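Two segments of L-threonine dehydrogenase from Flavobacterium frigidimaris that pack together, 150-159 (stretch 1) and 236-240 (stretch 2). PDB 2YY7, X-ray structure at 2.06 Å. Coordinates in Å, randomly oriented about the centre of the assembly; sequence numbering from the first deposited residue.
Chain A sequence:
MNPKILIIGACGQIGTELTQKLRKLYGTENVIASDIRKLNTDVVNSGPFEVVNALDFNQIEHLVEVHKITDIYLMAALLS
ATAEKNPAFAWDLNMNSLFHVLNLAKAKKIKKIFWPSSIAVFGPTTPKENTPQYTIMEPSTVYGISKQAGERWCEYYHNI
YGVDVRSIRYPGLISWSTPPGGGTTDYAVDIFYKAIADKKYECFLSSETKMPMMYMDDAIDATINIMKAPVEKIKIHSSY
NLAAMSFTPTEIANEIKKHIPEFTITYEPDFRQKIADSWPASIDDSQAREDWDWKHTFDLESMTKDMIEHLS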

# COMPACT_ATOMS: atom_id res chain seq x y z
N GLY A 150 3.75 4.38 -1.42
CA GLY A 150 4.77 5.41 -1.34
C GLY A 150 4.64 6.15 -0.02
O GLY A 150 5.63 6.36 0.66
N GLU A 151 3.42 6.55 0.33
CA GLU A 151 3.16 7.26 1.58
C GLU A 151 3.61 6.42 2.78
O GLU A 151 4.27 6.93 3.68
CB GLU A 151 1.66 7.57 1.74
CG GLU A 151 1.11 8.58 0.76
CD GLU A 151 -0.30 9.03 1.11
OE1 GLU A 151 -0.92 9.75 0.30
OE2 GLU A 151 -0.78 8.67 2.21
N ARG A 152 3.24 5.14 2.78
CA ARG A 152 3.61 4.25 3.87
C ARG A 152 5.13 4.20 4.03
O ARG A 152 5.65 4.24 5.15
CB ARG A 152 3.08 2.83 3.61
CG ARG A 152 1.55 2.70 3.55
CD ARG A 152 0.88 2.90 4.91
NE ARG A 152 0.63 4.31 5.20
CZ ARG A 152 1.08 4.96 6.27
NH1 ARG A 152 1.80 4.31 7.17
NH2 ARG A 152 0.79 6.24 6.43
N TRP A 153 5.86 4.10 2.92
CA TRP A 153 7.31 4.05 2.97
C TRP A 153 7.94 5.37 3.39
O TRP A 153 8.96 5.38 4.09
CB TRP A 153 7.88 3.57 1.63
CG TRP A 153 7.84 2.07 1.49
CD1 TRP A 153 7.07 1.34 0.62
CD2 TRP A 153 8.60 1.12 2.25
NE1 TRP A 153 7.31 -0.01 0.79
CE2 TRP A 153 8.24 -0.17 1.79
CE3 TRP A 153 9.54 1.23 3.28
CZ2 TRP A 153 8.80 -1.35 2.32
CZ3 TRP A 153 10.10 0.06 3.81
CH2 TRP A 153 9.72 -1.21 3.32
N CYS A 154 7.36 6.49 2.97
CA CYS A 154 7.90 7.80 3.37
C CYS A 154 7.83 7.91 4.88
O CYS A 154 8.79 8.35 5.53
CB CYS A 154 7.10 8.94 2.74
SG CYS A 154 7.43 9.20 1.00
N GLU A 155 6.69 7.52 5.44
CA GLU A 155 6.49 7.58 6.88
C GLU A 155 7.46 6.63 7.59
O GLU A 155 8.02 6.95 8.64
CB GLU A 155 5.05 7.20 7.22
CG GLU A 155 4.66 7.47 8.66
CD GLU A 155 3.22 7.11 8.93
OE1 GLU A 155 2.90 5.90 8.93
OE2 GLU A 155 2.40 8.03 9.14
N TYR A 156 7.65 5.45 7.00
CA TYR A 156 8.56 4.47 7.57
C TYR A 156 9.97 5.05 7.63
O TYR A 156 10.61 5.05 8.68
CB TYR A 156 8.59 3.19 6.73
CG TYR A 156 9.36 2.06 7.39
CD1 TYR A 156 8.74 1.22 8.31
CD2 TYR A 156 10.71 1.87 7.11
CE1 TYR A 156 9.45 0.20 8.95
CE2 TYR A 156 11.44 0.85 7.75
CZ TYR A 156 10.80 0.03 8.67
OH TYR A 156 11.49 -0.98 9.30
N TYR A 157 10.46 5.55 6.49
CA TYR A 157 11.80 6.13 6.43
C TYR A 157 11.98 7.28 7.41
O TYR A 157 13.07 7.48 7.95
CB TYR A 157 12.13 6.58 5.01
CG TYR A 157 12.76 5.50 4.16
CD1 TYR A 157 14.12 5.53 3.85
CD2 TYR A 157 12.00 4.44 3.67
CE1 TYR A 157 14.71 4.54 3.08
CE2 TYR A 157 12.58 3.44 2.90
CZ TYR A 157 13.94 3.49 2.60
OH TYR A 157 14.52 2.51 1.83
N HIS A 158 10.93 8.06 7.62
CA HIS A 158 11.02 9.17 8.56
C HIS A 158 11.13 8.64 9.99
O HIS A 158 12.06 8.99 10.73
CB HIS A 158 9.78 10.06 8.50
CG HIS A 158 9.73 11.08 9.59
ND1 HIS A 158 10.50 12.22 9.58
CD2 HIS A 158 9.07 11.09 10.77
CE1 HIS A 158 10.32 12.89 10.70
NE2 HIS A 158 9.45 12.23 11.45
N ASN A 159 10.18 7.78 10.36
CA ASN A 159 10.12 7.20 11.70
C ASN A 159 11.26 6.28 12.08
O ASN A 159 11.69 6.26 13.23
CB ASN A 159 8.80 6.44 11.89
CG ASN A 159 7.60 7.35 11.94
OD1 ASN A 159 7.69 8.49 12.40
ND2 ASN A 159 6.45 6.86 11.48
N ILE A 236 2.75 15.38 9.90
CA ILE A 236 2.30 14.19 9.19
C ILE A 236 3.43 13.79 8.25
O ILE A 236 3.89 14.59 7.43
CB ILE A 236 1.00 14.47 8.40
CG1 ILE A 236 -0.09 14.94 9.37
CG2 ILE A 236 0.55 13.20 7.68
CD1 ILE A 236 -1.43 15.24 8.71
N HIS A 237 3.88 12.54 8.37
CA HIS A 237 4.99 12.07 7.57
C HIS A 237 4.66 11.09 6.45
O HIS A 237 5.55 10.51 5.82
CB HIS A 237 6.05 11.52 8.53
CG HIS A 237 6.40 12.50 9.61
ND1 HIS A 237 7.12 13.65 9.36
CD2 HIS A 237 6.07 12.55 10.92
CE1 HIS A 237 7.20 14.37 10.47
NE2 HIS A 237 6.57 13.72 11.43
N SER A 238 3.36 10.94 6.19
CA SER A 238 2.87 10.11 5.11
C SER A 238 2.69 11.15 4.00
O SER A 238 3.59 11.37 3.19
CB SER A 238 1.54 9.46 5.49
OG SER A 238 0.64 10.41 6.06
N SER A 239 1.53 11.81 3.99
CA SER A 239 1.26 12.87 3.01
C SER A 239 0.06 13.69 3.49
O SER A 239 -0.89 13.14 4.06
CB SER A 239 0.97 12.29 1.62
OG SER A 239 0.95 13.32 0.64
N TYR A 240 0.12 14.99 3.25
CA TYR A 240 -0.95 15.91 3.66
C TYR A 240 -2.08 16.04 2.66
O TYR A 240 -1.84 16.13 1.45
CB TYR A 240 -0.37 17.32 3.88
CG TYR A 240 0.26 17.57 5.22
CD1 TYR A 240 -0.51 18.01 6.30
CD2 TYR A 240 1.62 17.39 5.42
CE1 TYR A 240 0.07 18.27 7.54
CE2 TYR A 240 2.21 17.65 6.65
CZ TYR A 240 1.43 18.09 7.71
OH TYR A 240 2.01 18.36 8.92
O HOH W 1 2.97 10.57 10.13

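Stretch 1 is one continuous run of helix, held by i to i+4 hydrogen bonds such as E155 N to E151 O at 3.0 Å and H158 N to C154 O at 3.0 Å. Stretch 2, some eighty residues further along the chain, lies against it without regular helix or strand through H237, S238 and S239. The backbones come nearest at E151 and S238, whose CA atoms are 4.5 Å apart, close enough that main chain as well as side chain takes part: E151 O sits 3.8 Å from S238 CA. E151, C154, E155 and H158 recur at spacings of three and four, as expected of one helix face, and R152 joins them only by the end of its side chain; W153 and Y156 point their CA-to-CB bonds away. Together the two sides bury 372 Å².

No direct hydrogen bond crosses the contact. The likeliest candidate, E155 N to H237 O at 3.2 Å, fails on angle, and E155 N already donates within the helix to E151 O.

The clearest side-chain pairing is the stack of H158 on H237. Both CA-to-CB bonds point toward the opposing stretch, and the ring centroids lie 3.5 Å apart with the planes at 12°, so the rings meet face to face; the shortest contact is H158 CD2 to H237 CG, 3.2 Å. The two residues reach this arrangement with different rotamers, H158 with chi1 t (171°) and H237 with chi1 m (-52°), while chi2 values of 76° and -70° turn the rings into near-parallel planes. H158 NE2 approaches H237 NE2 to 3.2 Å, but the angle is poor, as stacked rings would lead one to expect: in-plane N-H and lone-pair directions do not point across the gap. H158 ND1 is hydrogen-bonded elsewhere in the structure.

E155 combines chi1 t and chi2 t with a chi3 of 70°. This conformation serves two partners. E155 OE1 accepts from R152 NH1 at 2.6 Å with an angle of 162°, a salt bridge within the helix, and weakly from R152 NH2 at 3.3 Å. E155 OE2 accepts from water 1 at 2.8 Å; the same water accepts from H237 N at 2.8 Å. The carboxylate thus reaches the loop backbone through one water.

R152 starts with its CA-to-CB bond pointing away, yet its chain folds back through chi1 m, chi2 m and chi3 p (85°), placing the guanidinium beside E155 and bringing NH2 to 3.4 Å from S238 CB, an oblique van der Waals approach. E151 is more extended, with chi1 m, chi2 t and chi3 -172°, and runs alongside the loop until OE1 lies 3.4 Å from S239 CB. E151 meets the serines at carbon, S239 CB and S238 CB, so these side-chain contacts are packing ones; both its carboxylate oxygens find hydrogen bonds elsewhere in the structure. S238, with chi1 p (47°), fills the space among these side chains through CB, while its OG is buried by the contact without a polar partner in the model.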